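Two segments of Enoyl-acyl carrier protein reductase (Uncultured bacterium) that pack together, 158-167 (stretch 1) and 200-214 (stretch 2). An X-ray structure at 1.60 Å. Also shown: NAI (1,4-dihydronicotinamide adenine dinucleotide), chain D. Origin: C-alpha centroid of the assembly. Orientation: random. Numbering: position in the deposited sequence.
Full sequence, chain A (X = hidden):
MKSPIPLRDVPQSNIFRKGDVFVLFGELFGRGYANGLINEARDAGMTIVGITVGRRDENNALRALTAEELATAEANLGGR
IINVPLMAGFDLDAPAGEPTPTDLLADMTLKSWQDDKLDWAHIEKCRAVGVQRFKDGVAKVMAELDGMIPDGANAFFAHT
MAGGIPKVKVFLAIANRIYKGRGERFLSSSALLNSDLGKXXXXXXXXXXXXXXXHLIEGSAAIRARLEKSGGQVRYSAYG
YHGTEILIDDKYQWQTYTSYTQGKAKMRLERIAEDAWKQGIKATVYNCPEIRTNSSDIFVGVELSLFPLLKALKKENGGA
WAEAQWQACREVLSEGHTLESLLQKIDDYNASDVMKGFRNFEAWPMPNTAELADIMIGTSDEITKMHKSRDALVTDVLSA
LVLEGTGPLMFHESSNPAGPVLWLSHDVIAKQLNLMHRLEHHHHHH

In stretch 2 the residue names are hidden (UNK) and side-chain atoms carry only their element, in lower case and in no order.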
# COMPACT_ATOMS: atom_id res chain seq x y z
N ALA A 158 -10.69 -7.91 -0.66
CA ALA A 158 -9.52 -7.10 -1.04
C ALA A 158 -8.92 -6.38 0.19
O ALA A 158 -9.48 -5.41 0.72
CB ALA A 158 -9.92 -6.09 -2.12
N HIS A 159 -7.78 -6.87 0.64
CA HIS A 159 -7.08 -6.30 1.80
C HIS A 159 -6.27 -5.10 1.36
O HIS A 159 -5.62 -5.16 0.33
CB HIS A 159 -6.19 -7.39 2.40
CG HIS A 159 -5.31 -6.95 3.53
ND1 HIS A 159 -4.10 -6.32 3.33
CD2 HIS A 159 -5.42 -7.13 4.87
CE1 HIS A 159 -3.52 -6.09 4.49
NE2 HIS A 159 -4.30 -6.57 5.44
N THR A 160 -6.30 -4.02 2.14
CA THR A 160 -5.54 -2.82 1.79
C THR A 160 -4.75 -2.28 2.96
O THR A 160 -4.05 -1.28 2.82
CB THR A 160 -6.46 -1.66 1.30
OG1 THR A 160 -7.24 -1.20 2.41
CG2 THR A 160 -7.37 -2.08 0.15
N MET A 161 -4.88 -2.90 4.13
CA MET A 161 -4.41 -2.28 5.36
C MET A 161 -2.90 -2.22 5.46
O MET A 161 -2.22 -3.22 5.26
CB MET A 161 -4.94 -3.03 6.59
CG MET A 161 -6.44 -3.08 6.66
SD MET A 161 -7.04 -3.98 8.09
CE MET A 161 -8.81 -3.64 8.00
N ALA A 162 -2.41 -1.04 5.80
CA ALA A 162 -1.01 -0.81 6.12
C ALA A 162 -0.94 0.38 7.05
O ALA A 162 -1.68 1.34 6.88
CB ALA A 162 -0.17 -0.55 4.84
N GLY A 163 -0.04 0.35 8.03
CA GLY A 163 0.11 1.47 8.94
C GLY A 163 0.64 1.02 10.28
O GLY A 163 1.35 0.02 10.34
N GLY A 164 0.30 1.74 11.35
CA GLY A 164 0.73 1.36 12.69
C GLY A 164 1.64 2.41 13.32
O GLY A 164 2.26 2.15 14.34
N ILE A 165 1.72 3.58 12.69
CA ILE A 165 2.49 4.68 13.27
C ILE A 165 1.75 5.25 14.47
O ILE A 165 0.59 5.65 14.35
CB ILE A 165 2.73 5.81 12.26
CG1 ILE A 165 3.50 5.29 11.05
CG2 ILE A 165 3.46 6.97 12.92
CD1 ILE A 165 3.57 6.29 9.91
N PRO A 166 2.41 5.26 15.64
CA PRO A 166 1.85 5.83 16.88
C PRO A 166 1.65 7.34 16.79
O PRO A 166 2.44 8.02 16.13
CB PRO A 166 2.89 5.49 17.94
CG PRO A 166 3.72 4.39 17.34
CD PRO A 166 3.74 4.67 15.87
N LYS A 167 0.60 7.83 17.43
CA LYS A 167 0.28 9.25 17.44
C LYS A 167 1.00 9.93 18.60
O LYS A 167 0.39 10.27 19.62
CB LYS A 167 -1.23 9.46 17.52
CG LYS A 167 -1.96 8.97 16.27
CD LYS A 167 -3.46 9.22 16.32
CE LYS A 167 -4.17 8.10 17.06
NZ LYS A 167 -5.62 8.05 16.74
N UNK A 200 9.07 -1.19 18.86
CA UNK A 200 7.63 -1.12 19.11
C UNK A 200 6.86 -0.83 17.82
O UNK A 200 5.87 -1.51 17.49
c UNK A 200 5.15 -1.05 20.84
c UNK A 200 5.68 1.34 21.40
c UNK A 200 5.85 0.23 20.38
c UNK A 200 7.33 -0.05 20.16
N UNK A 201 7.34 0.18 17.09
CA UNK A 201 6.74 0.55 15.82
C UNK A 201 6.73 -0.62 14.83
O UNK A 201 5.72 -0.89 14.21
c UNK A 201 7.02 1.97 13.75
c UNK A 201 7.98 4.20 15.65
c UNK A 201 7.46 1.76 15.20
c UNK A 201 7.17 3.00 16.04
N UNK A 202 7.85 -1.35 14.72
CA UNK A 202 7.91 -2.52 13.84
C UNK A 202 6.92 -3.62 14.26
O UNK A 202 6.36 -4.30 13.41
c UNK A 202 10.39 -2.31 13.02
c UNK A 202 11.76 -2.87 13.35
c UNK A 202 10.14 -2.44 11.54
c UNK A 202 9.33 -3.08 13.81
N UNK A 203 6.73 -3.81 15.58
CA UNK A 203 5.71 -4.76 16.04
C UNK A 203 4.30 -4.32 15.57
O UNK A 203 3.48 -5.15 15.10
c UNK A 203 7.06 -5.40 18.08
c UNK A 203 5.44 -5.75 20.28
s UNK A 203 7.12 -5.38 19.88
c UNK A 203 5.76 -4.85 17.57
N UNK A 204 4.04 -3.02 15.68
CA UNK A 204 2.74 -2.52 15.25
C UNK A 204 2.56 -2.65 13.74
O UNK A 204 1.47 -2.98 13.27
c UNK A 204 1.14 -0.74 16.09
c UNK A 204 2.57 -1.06 15.68
o UNK A 204 0.40 -1.62 16.56
n UNK A 204 0.75 0.51 15.92
N UNK A 205 3.64 -2.41 12.99
CA UNK A 205 3.62 -2.58 11.53
C UNK A 205 3.28 -4.03 11.19
O UNK A 205 2.44 -4.29 10.32
c UNK A 205 5.98 1.96 10.51
c UNK A 205 4.47 0.21 11.30
c UNK A 205 6.46 -0.36 10.11
c UNK A 205 6.81 1.00 9.97
c UNK A 205 4.81 1.58 11.17
c UNK A 205 5.30 -0.76 10.77
c UNK A 205 4.99 -2.24 10.89
N UNK A 206 3.92 -4.99 11.85
CA UNK A 206 3.58 -6.39 11.58
C UNK A 206 2.09 -6.61 11.82
O UNK A 206 1.43 -7.29 11.01
c UNK A 206 5.73 -7.73 11.87
o UNK A 206 6.08 -7.28 10.76
c UNK A 206 4.37 -7.36 12.46
o UNK A 206 6.46 -8.48 12.56
N UNK A 207 1.55 -6.04 12.89
CA UNK A 207 0.12 -6.28 13.18
C UNK A 207 -0.81 -5.69 12.10
O UNK A 207 -1.72 -6.38 11.58
o UNK A 207 0.85 -8.67 16.32
c UNK A 207 0.24 -6.45 15.76
c UNK A 207 0.04 -7.95 15.69
c UNK A 207 -0.27 -5.70 14.54
o UNK A 207 -0.95 -8.41 15.08
N UNK A 208 -0.59 -4.42 11.76
CA UNK A 208 -1.49 -3.71 10.84
C UNK A 208 -1.31 -4.11 9.37
O UNK A 208 -2.28 -4.34 8.65
c UNK A 208 -1.47 -1.67 12.40
c UNK A 208 -2.25 -1.45 9.98
c UNK A 208 -1.29 -2.17 10.93
N UNK A 209 -0.05 -4.17 8.93
CA UNK A 209 0.30 -4.34 7.53
C UNK A 209 0.29 -5.81 7.12
O UNK A 209 0.01 -6.13 5.96
o UNK A 209 1.61 -2.33 7.64
c UNK A 209 1.68 -3.72 7.27
c UNK A 209 2.14 -3.86 5.82
N UNK A 210 0.55 -6.70 8.07
CA UNK A 210 0.67 -8.12 7.72
C UNK A 210 -0.37 -9.01 8.38
O UNK A 210 -1.15 -9.69 7.70
c UNK A 210 2.09 -8.62 8.05
N UNK A 211 -0.39 -9.04 9.71
CA UNK A 211 -1.24 -10.00 10.41
C UNK A 211 -2.75 -9.82 10.19
O UNK A 211 -3.50 -10.78 10.27
c UNK A 211 -0.92 -9.97 11.89
c UNK A 211 0.50 -10.46 12.17
n UNK A 211 1.05 -10.09 13.31
o UNK A 211 1.08 -11.17 11.34
N UNK A 212 -3.18 -8.60 9.90
CA UNK A 212 -4.56 -8.34 9.50
C UNK A 212 -5.00 -9.20 8.29
O UNK A 212 -6.18 -9.55 8.20
o UNK A 212 -3.73 -6.47 8.20
c UNK A 212 -4.76 -6.86 9.12
c UNK A 212 -4.64 -5.98 10.36
N UNK A 213 -4.09 -9.50 7.36
CA UNK A 213 -4.40 -10.38 6.23
C UNK A 213 -4.68 -11.79 6.70
O UNK A 213 -5.59 -12.45 6.21
c UNK A 213 -3.25 -10.37 5.21
c UNK A 213 -4.76 -10.53 3.18
c UNK A 213 -3.60 -10.92 3.86
c UNK A 213 -5.03 -11.02 1.89
c UNK A 213 -2.96 -12.23 1.93
c UNK A 213 -4.13 -11.86 1.26
c UNK A 213 -2.69 -11.74 3.20
N UNK A 214 -3.88 -12.24 7.67
CA UNK A 214 -4.10 -13.56 8.25
C UNK A 214 -5.44 -13.58 8.96
O UNK A 214 -6.17 -14.57 8.86
c UNK A 214 -2.98 -13.95 9.23
c UNK A 214 -3.24 -15.28 9.96
c UNK A 214 -2.28 -15.49 11.12
c UNK A 214 -3.20 -16.45 8.98
PA NAI D . -4.17 4.83 1.75
O1A NAI D . -5.26 5.29 0.83
O2A NAI D . -3.80 5.75 2.89
O5B NAI D . -4.58 3.39 2.27
C5B NAI D . -4.16 2.96 3.55
C4B NAI D . -5.13 1.78 3.87
O4B NAI D . -4.62 1.19 5.22
C3B NAI D . -6.34 2.16 4.05
O3B NAI D . -7.32 1.20 3.47
C2B NAI D . -6.53 2.24 5.69
O2B NAI D . -7.96 2.21 6.03
C1B NAI D . -5.86 1.23 6.12
N9A NAI D . -5.27 1.48 7.45
C8A NAI D . -4.33 2.31 7.93
N7A NAI D . -4.22 2.11 9.24
C5A NAI D . -5.09 1.13 9.58
C6A NAI D . -5.33 0.59 10.83
N6A NAI D . -4.78 0.84 12.14
N1A NAI D . -6.26 -0.38 10.94
C2A NAI D . -6.95 -0.80 9.84
N3A NAI D . -6.71 -0.26 8.59
C4A NAI D . -5.76 0.73 8.48
O3 NAI D . -2.76 4.59 0.92
PN NAI D . -2.35 3.40 -0.10
O1N NAI D . -3.33 3.33 -1.23
O2N NAI D . -0.94 3.78 -0.52
O5D NAI D . -2.35 2.05 0.74
C5D NAI D . -3.13 0.93 0.34
C4D NAI D . -2.19 -0.28 0.22
O4D NAI D . -1.39 -0.10 -0.82
C3D NAI D . -1.27 -0.37 1.43
O3D NAI D . -1.21 -1.66 1.95
C2D NAI D . 0.10 -0.01 0.81
O2D NAI D . 1.18 -0.51 1.68
C1D NAI D . 0.06 -0.56 -0.38
N1N NAI D . 1.03 -0.01 -1.32
C2N NAI D . 1.26 1.34 -1.42
C3N NAI D . 2.25 1.82 -2.29
C7N NAI D . 2.51 3.32 -2.46
O7N NAI D . 3.55 3.72 -2.96
N7N NAI D . 1.51 4.23 -2.04
C4N NAI D . 3.00 0.96 -3.08
C5N NAI D . 2.73 -0.41 -3.00
C6N NAI D . 1.75 -0.89 -2.12
O HOH W 1 -0.46 -4.63 3.78

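Position 200, on a helix that runs through all of stretch 2, carries four carbons forked at the second and makes no contact with stretch 1; it is Leu200. Position 201 also has four carbons, but the fork is at the first and one arm is two carbons long, packed against the ring of Pro166, which defines Ile201; its CG1 lies 3.8 Å from Pro166 CD. At 202, four carbons forked at the second point away from stretch 1: Leu202. An unbranched chain of two carbons, a sulfur and a terminal carbon at 203, out of reach, is Met203.

Position 204 has two carbons, the second bearing one oxygen and one nitrogen. The nitrogen lies beside the carbonyl of Gly164, and the residue is Asn204, whose ND2 donates to Gly164 O at 2.7 Å. At 205 one carbon leads to a six-carbon ring whose edge meets Ile165, as in Phe205, with CE1 3.9 Å from Ile165 CG1. Two carbons ending in two oxygens make 206 Asp206, directed away. With three carbons before its two oxygens, 207 is Glu207, also free of stretch 1.

Position 208 has one carbon carrying two more, close to the glycines: Val208, with CG1 3.5 Å from Gly163 N and CG2 3.8 Å from Gly164 CA. At 209 the first carbon carries an oxygen and a carbon, and the oxygen faces the Gly163 amide. This is Thr209, and Gly163 N donates to its OG1 at 3.2 Å. A lone carbon at 210 gives Ala210. Position 211, two carbons with a terminal oxygen and nitrogen, is Asn211; it points away, and its ND2 bonds Glu207 OE1 at 3.2 Å.

At 212 an oxygen and a carbon again branch from the first carbon, and the oxygen lies near His159 NE2, identifying Thr212; its OG1 accepts from His159 NE2 at 2.8 Å and donates to Val208 O at 2.6 Å. At 213 one carbon leads to a six-carbon ring whose edge faces the His159 ring, centroids 5.1 Å apart: Phe213. Four carbons forked at the second, turned away, make 214 Leu214.

The contact combines three direct hydrogen bonds with close backbone packing. Gly164 lets the loop approach the helix: a CB there would crowd Asn204 O and Val208. A water, its O 2.7 Å from Met161 O and 2.7 Å from Thr209 O, bridges the two backbones. Thr160 and Ala162 meanwhile bind the dinucleotide, and Val208 CG1 reaches within 3.8 Å of NAI C6A, so the helix also lies near the adenine.

Stretch 2 (200-214) LILMNFDEVTANTFL
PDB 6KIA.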